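Local coordinates for protein transcription regulator AmtR (Mycobacterium smegmatis, PDB 5E57) that regulates transcription as a TetR-family protein, probably binding operator DNA through a helix-turn-helix motif, with a role in nitrogen and urea metabolism, at the interface of chains A and B. Residues are numbered along the deposited sequence; one frame, centred on the assembly and turned at random. Chains: chain A/B, Transcription regulator AmtR.

Contact 1: the interface of chains A and B. Residues chain A 124, 128, 150, 153-154; chain B 161-162, 165-166.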
ATOM      1  N   ARG A 124      15.114  -1.735   3.700  1.00 22.29           N
ATOM      2  CA  ARG A 124      13.978  -1.650   2.855  1.00 22.24           C
ATOM      3  C   ARG A 124      14.190  -0.502   1.893  1.00 24.51           C
ATOM      4  O   ARG A 124      13.838  -0.620   0.717  1.00 23.89           O
ATOM      5  CB  ARG A 124      12.715  -1.449   3.716  1.00 21.57           C
ATOM      6  CG  ARG A 124      11.496  -1.219   2.898  1.00 19.42           C
ATOM      7  CD  ARG A 124      10.141  -1.453   3.647  1.00 19.93           C
ATOM      8  NE  ARG A 124       9.086  -0.882   2.792  1.00 20.18           N
ATOM      9  CZ  ARG A 124       8.839   0.426   2.747  1.00 21.83           C
ATOM     10  NH1 ARG A 124       9.495   1.233   3.567  1.00 22.63           N
ATOM     11  NH2 ARG A 124       7.934   0.941   1.940  1.00 21.48           N
ATOM     12  N   ARG A 128      14.031  -0.546  -2.183  1.00 23.53           N
ATOM     13  CA  ARG A 128      13.332   0.485  -2.939  1.00 22.27           C
ATOM     14  C   ARG A 128      14.229   1.138  -3.971  1.00 20.78           C
ATOM     15  O   ARG A 128      13.814   1.391  -5.125  1.00 19.67           O
ATOM     16  CB  ARG A 128      12.709   1.514  -2.001  1.00 22.68           C
ATOM     17  CG  ARG A 128      12.001   2.665  -2.673  1.00 24.32           C
ATOM     18  CD  ARG A 128      11.538   3.722  -1.706  1.00 24.17           C
ATOM     19  NE  ARG A 128      10.814   4.809  -2.358  1.00 23.47           N
ATOM     20  CZ  ARG A 128      10.622   6.027  -1.810  1.00 23.23           C
ATOM     21  NH1 ARG A 128      11.007   6.294  -0.594  1.00 23.11           N
ATOM     22  NH2 ARG A 128       9.915   6.932  -2.424  1.00 25.23           N
ATOM     23  N   ASP A 150       9.185   4.928  -9.197  1.00 26.00           N
ATOM     24  CA  ASP A 150       8.838   4.306  -7.852  1.00 24.64           C
ATOM     25  C   ASP A 150       7.647   3.361  -7.899  1.00 24.99           C
ATOM     26  O   ASP A 150       7.450   2.566  -6.950  1.00 26.80           O
ATOM     27  CB  ASP A 150       8.547   5.394  -6.807  1.00 24.53           C
ATOM     28  CG  ASP A 150       8.772   4.937  -5.371  1.00 25.93           C
ATOM     29  OD1 ASP A 150       9.785   4.267  -4.980  1.00 27.33           O
ATOM     30  OD2 ASP A 150       7.966   5.347  -4.550  1.00 24.98           O
ATOM     31  N   PHE A 153       7.810  -0.599  -7.347  1.00 20.45           N
ATOM     32  CA  PHE A 153       7.937  -0.905  -5.891  1.00 20.38           C
ATOM     33  C   PHE A 153       6.596  -0.795  -5.207  1.00 19.25           C
ATOM     34  O   PHE A 153       6.218  -1.672  -4.437  1.00 20.57           O
ATOM     35  CB  PHE A 153       8.963   0.007  -5.241  1.00 19.21           C
ATOM     36  CG  PHE A 153       9.100  -0.147  -3.761  1.00 20.75           C
ATOM     37  CD1 PHE A 153       9.702  -1.227  -3.221  1.00 22.59           C
ATOM     38  CD2 PHE A 153       8.732   0.907  -2.901  1.00 20.93           C
ATOM     39  CE1 PHE A 153       9.887  -1.325  -1.834  1.00 22.53           C
ATOM     40  CE2 PHE A 153       8.902   0.808  -1.541  1.00 21.55           C
ATOM     41  CZ  PHE A 153       9.481  -0.310  -1.004  1.00 20.98           C
ATOM     42  N   ARG A 154       5.901   0.259  -5.459  1.00 22.56           N
ATOM     43  CA  ARG A 154       4.606   0.475  -4.806  1.00 23.64           C
ATOM     44  C   ARG A 154       3.580  -0.596  -5.207  1.00 22.14           C
ATOM     45  O   ARG A 154       2.840  -1.059  -4.354  1.00 23.43           O
ATOM     46  CB  ARG A 154       4.089   1.845  -5.128  1.00 22.88           C
ATOM     47  CG  ARG A 154       4.991   2.987  -4.703  1.00 25.22           C
ATOM     48  CD  ARG A 154       5.185   2.991  -3.208  1.00 24.71           C
ATOM     49  NE  ARG A 154       6.236   3.901  -2.774  1.00 25.50           N
ATOM     50  CZ  ARG A 154       6.767   3.922  -1.549  1.00 25.35           C
ATOM     51  NH1 ARG A 154       6.388   3.087  -0.623  1.00 26.55           N
ATOM     52  NH2 ARG A 154       7.733   4.763  -1.260  1.00 27.55           N
TER
ATOM     53  N   ASN B 161       1.711   4.829   1.393  1.00 21.82           N
ATOM     54  CA  ASN B 161       3.021   4.239   1.651  1.00 20.96           C
ATOM     55  C   ASN B 161       4.115   5.240   1.360  1.00 21.26           C
ATOM     56  O   ASN B 161       5.064   5.328   2.060  1.00 22.03           O
ATOM     57  CB  ASN B 161       3.214   2.948   0.854  1.00 22.08           C
ATOM     58  CG  ASN B 161       2.131   1.925   1.167  1.00 22.44           C
ATOM     59  OD1 ASN B 161       2.388   0.877   1.759  1.00 25.71           O
ATOM     60  ND2 ASN B 161       0.912   2.249   0.826  1.00 21.76           N
ATOM     61  N   SER B 162       3.972   6.010   0.329  1.00 23.00           N
ATOM     62  CA  SER B 162       5.003   6.930  -0.077  1.00 27.26           C
ATOM     63  C   SER B 162       5.106   8.054   0.957  1.00 27.28           C
ATOM     64  O   SER B 162       6.186   8.475   1.324  1.00 27.05           O
ATOM     65  CB  SER B 162       4.637   7.566  -1.431  1.00 27.17           C
ATOM     66  OG  SER B 162       4.571   6.561  -2.435  1.00 31.78           O
ATOM     67  N   ASP B 165       7.089   6.783   3.788  1.00 24.88           N
ATOM     68  CA  ASP B 165       8.552   6.698   3.549  1.00 26.05           C
ATOM     69  C   ASP B 165       9.210   8.037   3.457  1.00 28.86           C
ATOM     70  O   ASP B 165      10.394   8.195   3.860  1.00 27.06           O
ATOM     71  CB  ASP B 165       8.885   5.945   2.247  1.00 24.85           C
ATOM     72  CG  ASP B 165       8.546   4.445   2.313  1.00 26.26           C
ATOM     73  OD1 ASP B 165       8.548   3.913   3.426  1.00 23.42           O
ATOM     74  OD2 ASP B 165       8.333   3.794   1.239  1.00 23.80           O
ATOM     75  N   ASP B 166       8.515   8.972   2.819  1.00 29.78           N
ATOM     76  CA  ASP B 166       9.163  10.187   2.344  1.00 34.65           C
ATOM     77  C   ASP B 166       8.751  11.397   3.173  1.00 34.71           C
ATOM     78  O   ASP B 166       7.615  11.527   3.595  1.00 36.09           O
ATOM     79  CB  ASP B 166       8.877  10.395   0.855  1.00 33.77           C
ATOM     80  CG  ASP B 166       9.586   9.374   0.002  1.00 33.24           C
ATOM     81  OD1 ASP B 166      10.589   8.812   0.485  1.00 35.08           O
ATOM     82  OD2 ASP B 166       9.181   9.112  -1.138  1.00 27.03           O
TER

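Contact 2: the interface of chains A and B. Residues chain A 161-162, 165; chain B 124, 128, 150, 153-154, 157.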
ATOM      1  N   ASN A 161      -1.778  -4.686   1.031  1.00 20.50           N
ATOM      2  CA  ASN A 161      -3.136  -4.157   1.082  1.00 21.71           C
ATOM      3  C   ASN A 161      -4.173  -5.161   0.538  1.00 22.64           C
ATOM      4  O   ASN A 161      -5.257  -5.265   1.083  1.00 23.29           O
ATOM      5  CB  ASN A 161      -3.225  -2.866   0.304  1.00 23.67           C
ATOM      6  CG  ASN A 161      -2.210  -1.825   0.779  1.00 25.71           C
ATOM      7  OD1 ASN A 161      -2.562  -0.851   1.439  1.00 27.13           O
ATOM      8  ND2 ASN A 161      -0.936  -2.039   0.443  1.00 22.92           N
ATOM      9  N   SER A 162      -3.854  -5.901  -0.527  1.00 23.54           N
ATOM     10  CA  SER A 162      -4.773  -6.937  -1.073  1.00 26.02           C
ATOM     11  C   SER A 162      -5.051  -8.033  -0.054  1.00 27.02           C
ATOM     12  O   SER A 162      -6.196  -8.442   0.123  1.00 23.41           O
ATOM     13  CB  SER A 162      -4.239  -7.584  -2.354  1.00 25.36           C
ATOM     14  OG  SER A 162      -4.057  -6.635  -3.386  1.00 25.25           O
ATOM     15  N   ASP A 165      -7.467  -6.797   2.568  1.00 22.33           N
ATOM     16  CA  ASP A 165      -8.846  -6.683   2.076  1.00 24.61           C
ATOM     17  C   ASP A 165      -9.476  -8.066   1.809  1.00 29.48           C
ATOM     18  O   ASP A 165     -10.666  -8.254   2.054  1.00 28.56           O
ATOM     19  CB  ASP A 165      -8.872  -5.867   0.792  1.00 23.20           C
ATOM     20  CG  ASP A 165      -8.554  -4.399   1.011  1.00 24.56           C
ATOM     21  OD1 ASP A 165      -8.687  -3.979   2.136  1.00 26.37           O
ATOM     22  OD2 ASP A 165      -8.285  -3.615   0.057  1.00 22.52           O
TER
ATOM     23  N   ARG B 124     -15.355   1.556   2.306  1.00 22.15           N
ATOM     24  CA  ARG B 124     -14.105   1.506   1.577  1.00 21.93           C
ATOM     25  C   ARG B 124     -14.188   0.413   0.477  1.00 23.91           C
ATOM     26  O   ARG B 124     -13.734   0.620  -0.659  1.00 22.26           O
ATOM     27  CB  ARG B 124     -12.923   1.263   2.535  1.00 21.70           C
ATOM     28  CG  ARG B 124     -11.614   1.147   1.797  1.00 22.75           C
ATOM     29  CD  ARG B 124     -10.344   1.165   2.666  1.00 23.14           C
ATOM     30  NE  ARG B 124      -9.259   0.634   1.866  1.00 20.66           N
ATOM     31  CZ  ARG B 124      -9.012  -0.667   1.759  1.00 20.71           C
ATOM     32  NH1 ARG B 124      -9.686  -1.554   2.513  1.00 19.85           N
ATOM     33  NH2 ARG B 124      -8.065  -1.094   0.948  1.00 21.37           N
ATOM     34  N   ARG B 128     -13.636   0.766  -3.610  1.00 22.97           N
ATOM     35  CA  ARG B 128     -12.819  -0.201  -4.376  1.00 23.38           C
ATOM     36  C   ARG B 128     -13.614  -0.791  -5.538  1.00 22.56           C
ATOM     37  O   ARG B 128     -13.146  -0.923  -6.667  1.00 26.51           O
ATOM     38  CB  ARG B 128     -12.354  -1.316  -3.473  1.00 21.40           C
ATOM     39  CG  ARG B 128     -11.438  -2.297  -4.139  1.00 23.21           C
ATOM     40  CD  ARG B 128     -11.178  -3.471  -3.213  1.00 22.78           C
ATOM     41  NE  ARG B 128     -10.388  -4.484  -3.897  1.00 23.65           N
ATOM     42  CZ  ARG B 128     -10.234  -5.717  -3.470  1.00 22.39           C
ATOM     43  NH1 ARG B 128     -10.746  -6.087  -2.335  1.00 24.94           N
ATOM     44  NH2 ARG B 128      -9.502  -6.568  -4.146  1.00 25.38           N
ATOM     45  N   ASP B 150      -8.250  -4.142 -10.519  1.00 23.43           N
ATOM     46  CA  ASP B 150      -7.984  -3.669  -9.117  1.00 21.74           C
ATOM     47  C   ASP B 150      -6.824  -2.696  -9.001  1.00 23.10           C
ATOM     48  O   ASP B 150      -6.703  -2.024  -7.997  1.00 24.08           O
ATOM     49  CB  ASP B 150      -7.738  -4.844  -8.161  1.00 24.42           C
ATOM     50  CG  ASP B 150      -8.087  -4.526  -6.721  1.00 26.84           C
ATOM     51  OD1 ASP B 150      -9.086  -3.827  -6.473  1.00 29.41           O
ATOM     52  OD2 ASP B 150      -7.401  -4.976  -5.790  1.00 26.20           O
ATOM     53  N   PHE B 153      -6.922   1.346  -8.070  1.00 22.43           N
ATOM     54  CA  PHE B 153      -7.228   1.562  -6.679  1.00 22.78           C
ATOM     55  C   PHE B 153      -5.972   1.384  -5.842  1.00 21.59           C
ATOM     56  O   PHE B 153      -5.731   2.176  -4.939  1.00 18.57           O
ATOM     57  CB  PHE B 153      -8.266   0.553  -6.204  1.00 21.52           C
ATOM     58  CG  PHE B 153      -8.583   0.630  -4.728  1.00 19.85           C
ATOM     59  CD1 PHE B 153      -9.297   1.692  -4.221  1.00 23.23           C
ATOM     60  CD2 PHE B 153      -8.317  -0.434  -3.890  1.00 20.33           C
ATOM     61  CE1 PHE B 153      -9.688   1.721  -2.868  1.00 24.11           C
ATOM     62  CE2 PHE B 153      -8.655  -0.407  -2.543  1.00 22.14           C
ATOM     63  CZ  PHE B 153      -9.348   0.666  -2.028  1.00 21.97           C
ATOM     64  N   ARG B 154      -5.233   0.313  -6.098  1.00 20.37           N
ATOM     65  CA  ARG B 154      -3.986   0.064  -5.336  1.00 21.04           C
ATOM     66  C   ARG B 154      -2.942   1.158  -5.577  1.00 20.44           C
ATOM     67  O   ARG B 154      -2.210   1.481  -4.681  1.00 20.77           O
ATOM     68  CB  ARG B 154      -3.427  -1.255  -5.712  1.00 20.40           C
ATOM     69  CG  ARG B 154      -4.383  -2.397  -5.504  1.00 23.13           C
ATOM     70  CD  ARG B 154      -4.848  -2.424  -4.042  1.00 23.76           C
ATOM     71  NE  ARG B 154      -5.812  -3.504  -3.827  1.00 24.17           N
ATOM     72  CZ  ARG B 154      -6.393  -3.730  -2.671  1.00 27.02           C
ATOM     73  NH1 ARG B 154      -6.116  -2.951  -1.646  1.00 30.20           N
ATOM     74  NH2 ARG B 154      -7.279  -4.720  -2.547  1.00 28.88           N
ATOM     75  N   GLU B 157      -4.025   4.162  -3.432  1.00 17.24           N
ATOM     76  CA  GLU B 157      -3.732   3.910  -2.006  1.00 18.13           C
ATOM     77  C   GLU B 157      -2.232   3.866  -1.729  1.00 17.12           C
ATOM     78  O   GLU B 157      -1.840   4.037  -0.612  1.00 17.07           O
ATOM     79  CB  GLU B 157      -4.463   2.656  -1.440  1.00 19.84           C
ATOM     80  CG  GLU B 157      -5.955   2.999  -1.230  1.00 21.74           C
ATOM     81  CD  GLU B 157      -6.676   2.118  -0.294  1.00 22.03           C
ATOM     82  OE1 GLU B 157      -7.833   2.536   0.104  1.00 24.83           O
ATOM     83  OE2 GLU B 157      -6.112   1.073   0.016  1.00 25.79           O
TER
HETATM   84  O   HOH W   1      -5.190   0.024   2.471  1.00 24.17           O

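Contact 3: the interface of chains A and B. Residues chain A 145, 183-184; chain B 179, 183.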
ATOM      1  N   PRO A 145       7.555   7.108 -19.050  1.00 32.83           N
ATOM      2  CA  PRO A 145       7.503   8.313 -18.210  1.00 32.05           C
ATOM      3  C   PRO A 145       8.516   8.366 -17.079  1.00 34.45           C
ATOM      4  O   PRO A 145       8.431   7.614 -16.136  1.00 32.01           O
ATOM      5  CB  PRO A 145       6.066   8.312 -17.689  1.00 31.03           C
ATOM      6  CG  PRO A 145       5.669   6.858 -17.669  1.00 32.60           C
ATOM      7  CD  PRO A 145       6.412   6.199 -18.818  1.00 31.45           C
ATOM      8  N   ARG A 183       3.900  -2.085 -17.390  1.00 22.96           N
ATOM      9  CA  ARG A 183       3.144  -1.056 -18.110  1.00 23.77           C
ATOM     10  C   ARG A 183       3.265   0.345 -17.626  1.00 21.59           C
ATOM     11  O   ARG A 183       3.226   1.298 -18.447  1.00 23.28           O
ATOM     12  CB  ARG A 183       1.671  -1.387 -18.218  1.00 25.40           C
ATOM     13  CG  ARG A 183       1.471  -2.602 -19.030  1.00 24.62           C
ATOM     14  CD  ARG A 183      -0.002  -2.838 -19.157  1.00 30.29           C
ATOM     15  NE  ARG A 183      -0.178  -4.128 -19.768  1.00 28.75           N
ATOM     16  CZ  ARG A 183      -0.363  -4.292 -21.041  1.00 33.18           C
ATOM     17  NH1 ARG A 183      -0.458  -3.216 -21.858  1.00 35.19           N
ATOM     18  NH2 ARG A 183      -0.482  -5.548 -21.508  1.00 34.29           N
ATOM     19  N   VAL A 184       3.445   0.534 -16.331  1.00 19.96           N
ATOM     20  CA  VAL A 184       3.479   1.907 -15.812  1.00 20.31           C
ATOM     21  C   VAL A 184       4.758   2.553 -16.231  1.00 21.92           C
ATOM     22  O   VAL A 184       4.865   3.807 -16.178  1.00 26.34           O
ATOM     23  CB  VAL A 184       3.387   2.080 -14.269  1.00 20.59           C
ATOM     24  CG1 VAL A 184       2.042   1.680 -13.808  1.00 23.37           C
ATOM     25  CG2 VAL A 184       4.449   1.280 -13.527  1.00 19.98           C
TER
ATOM     26  N   GLU B 179      -1.467   8.939 -14.403  1.00 24.28           N
ATOM     27  CA  GLU B 179      -0.956   8.270 -15.581  1.00 24.33           C
ATOM     28  C   GLU B 179      -0.759   6.778 -15.360  1.00 23.46           C
ATOM     29  O   GLU B 179      -1.074   5.971 -16.241  1.00 22.05           O
ATOM     30  CB  GLU B 179       0.364   8.866 -16.074  1.00 27.08           C
ATOM     31  CG  GLU B 179       0.280  10.353 -16.355  1.00 33.81           C
ATOM     32  CD  GLU B 179       1.335  10.877 -17.348  1.00 36.34           C
ATOM     33  OE1 GLU B 179       2.225  10.074 -17.781  1.00 30.96           O
ATOM     34  OE2 GLU B 179       1.216  12.099 -17.658  1.00 37.83           O
ATOM     35  N   ARG B 183      -2.111   3.621 -17.511  1.00 26.83           N
ATOM     36  CA  ARG B 183      -1.214   2.708 -18.277  1.00 26.70           C
ATOM     37  C   ARG B 183      -1.463   1.279 -17.927  1.00 26.72           C
ATOM     38  O   ARG B 183      -1.377   0.438 -18.812  1.00 26.80           O
ATOM     39  CB  ARG B 183       0.276   3.037 -18.179  1.00 26.85           C
ATOM     40  CG  ARG B 183       0.686   4.275 -18.941  1.00 30.12           C
ATOM     41  CD  ARG B 183       2.200   4.567 -18.937  1.00 32.99           C
ATOM     42  NE  ARG B 183       2.434   5.673 -19.862  1.00 33.76           N
ATOM     43  CZ  ARG B 183       2.511   6.971 -19.530  1.00 42.67           C
ATOM     44  NH1 ARG B 183       2.488   7.407 -18.261  1.00 41.30           N
ATOM     45  NH2 ARG B 183       2.615   7.874 -20.505  1.00 45.07           N
TER
HETATM   46  O   HOH W   2       2.828   5.542 -15.792  1.00 27.69           O

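Contact 1: the interface of chains A and B
In the helical ligand-binding domain of this TetR-family regulator, A:Arg124, A:Arg128 and A:Arg154 meet B:Asp165 and B:Asp166 in a network of salt bridges across the dimer interface. A:Arg124 reaches B:Asp165 end-on. A:Arg124 NH1 bonds B:Asp165 OD1 at 2.8 Å, and its NH2 bonds OD2 through the syn lone pair. The two flat groups are twisted 44° apart. A:Arg154 comes at the same carboxylate differently: both its terminal nitrogens converge on OD2. A:Arg154 NH2 takes the anti lone pair of B:Asp165 OD2 at 2.7 Å. A:Arg154 NH1 meets B:Asp165 OD2 from above the carboxylate plane at 2.8 Å. OD2 thus accepts three hydrogen bonds from two arginines, which probably favours its charged form. A:Arg128 runs out extended, with CG anti to the backbone N (chi1 178°). This brings A:Arg128 NH2 to B:Asp166 OD2 at 2.6 Å, with NH1 bonded to OD1. Guanidinium and carboxylate are nearly coplanar here. On the chain A side, A:Asp150 holds A:Arg128 and A:Arg154. A:Asp150 OD1 takes A:Arg128 NE at 2.9 Å in an almost straight bond, and OD2 takes A:Arg154 NE. One face of the A:Arg154 guanidinium lies against B:Ser162, whose OG is 3.2 Å from A:Arg154 NE, above the plane rather than along the N-H. The other face meets the A:Phe153 ring. The arginines come from helices 118-142 and 151-165. B:Asp165 ends helix 151-165 of chain B, and B:Asp166 follows in a loop.

Contact 2: the interface of chains A and B
A:Asp165 projects from chain A into a salt-bridge cluster of the subunit interface, in the TetR-family ligand-binding domain. A:Asp165 CB lies 3.7 Å from B:Arg128 NH1, a packing contact. With CG anti to the carbonyl carbon (chi1 -69°), the carboxylate carbon sits at the edge of the B:Arg124 guanidinium, in its plane. The carboxylate itself is turned 41° from that plane. A:Asp165 OD1 accepts from B:Arg124 NH1 at 2.6 Å, on its syn side but out of the carboxylate plane. A:Asp165 OD2 offers its syn lone pair to B:Arg124 NH2 at 2.7 Å. A:Asp165 OD2 also takes B:Arg154 NH1 at 2.8 Å, from above the carboxylate plane, whereas the bond from B:Arg154 NH2 is weak. Both arginines form salt bridges with this aspartate. B:Glu157 fixes B:Arg124 from the side: B:Glu157 OE1 accepts from B:Arg124 NE at 3.0 Å, and OE2 accepts from NH2. Water 1 lies 2.8 Å from B:Glu157 OE2 and 3.0 Å from the side-chain oxygen OD1 of A:Asn161. B:Asp150 in turn steadies B:Arg128 and B:Arg154, which reach its OD2 from opposite faces of the carboxylate plane. The B:Arg154 guanidinium is held between the B:Phe153 ring on one face and A:Ser162 OG on the other. A:Asn161, A:Ser162 and A:Asp165 lie along the last part of helix 151-165. Chain B supplies the same helix, the long helix 118-142 and B:Asp150 just before helix 151-165.

Contact 3: the interface of chains A and B
An extended chain from CG to NE carries the B:Arg183 guanidinium across to A:Pro145. CG lies beside the backbone N (chi1 -72°), and chi4 of 95° then turns the flat end out of line with the chain. The patch belongs to the dimer contact of the TetR-family ligand-binding domain. One face of the guanidinium receives the proline ring, with A:Pro145 CG near the rim rather than over the centre. A:Pro145 CG lies 3.3 Å from B:Arg183 NH1. This is a packing contact on a flat cationic group. The edge of the same group serves polar partners. B:Arg183 NH1 donates to the carboxylate OE1 of B:Glu179 at 2.7 Å, a salt bridge within chain B and close to the guanidinium plane. The oxygen is met on its anti side. Since B:Glu179 stands one turn earlier in helix 173-183, this bond should help hold the arginine head against the proline. B:Arg183 NH1 also bonds water 2 at 3.1 Å. Water 2 lies 2.7 Å from the backbone oxygen A:Val184 O, which links the chains through solvent. Nearer the backbone, the two copies of residue 183 pack together at the ends of their helices. B:Arg183 CB lies 3.4 Å from A:Arg183 O, and B:Arg183 CD lies 3.5 Å from the same oxygen. In the reverse direction A:Arg183 CB and CD pack against B:Arg183 O.

Contact 1 and contact 2 are twins about the two-fold axis, with C-alpha centres about 17 Å apart. They share a core of Arg124, Arg154 and Asp165 with the chains exchanged. The pairing of Arg128 with Asp166 is seen in contact 1 but not matched among the residues of contact 2. Helix 151-165 serves both, bringing an arginine to one contact and an aspartate to the other. Contact 3 is about 17 Å from contact 1 and 18 Å from contact 2. It uses helix 173-183 instead. Together the contacts tie the subunits at separate points, consistent with the dimer in which TetR-family regulators usually bind DNA.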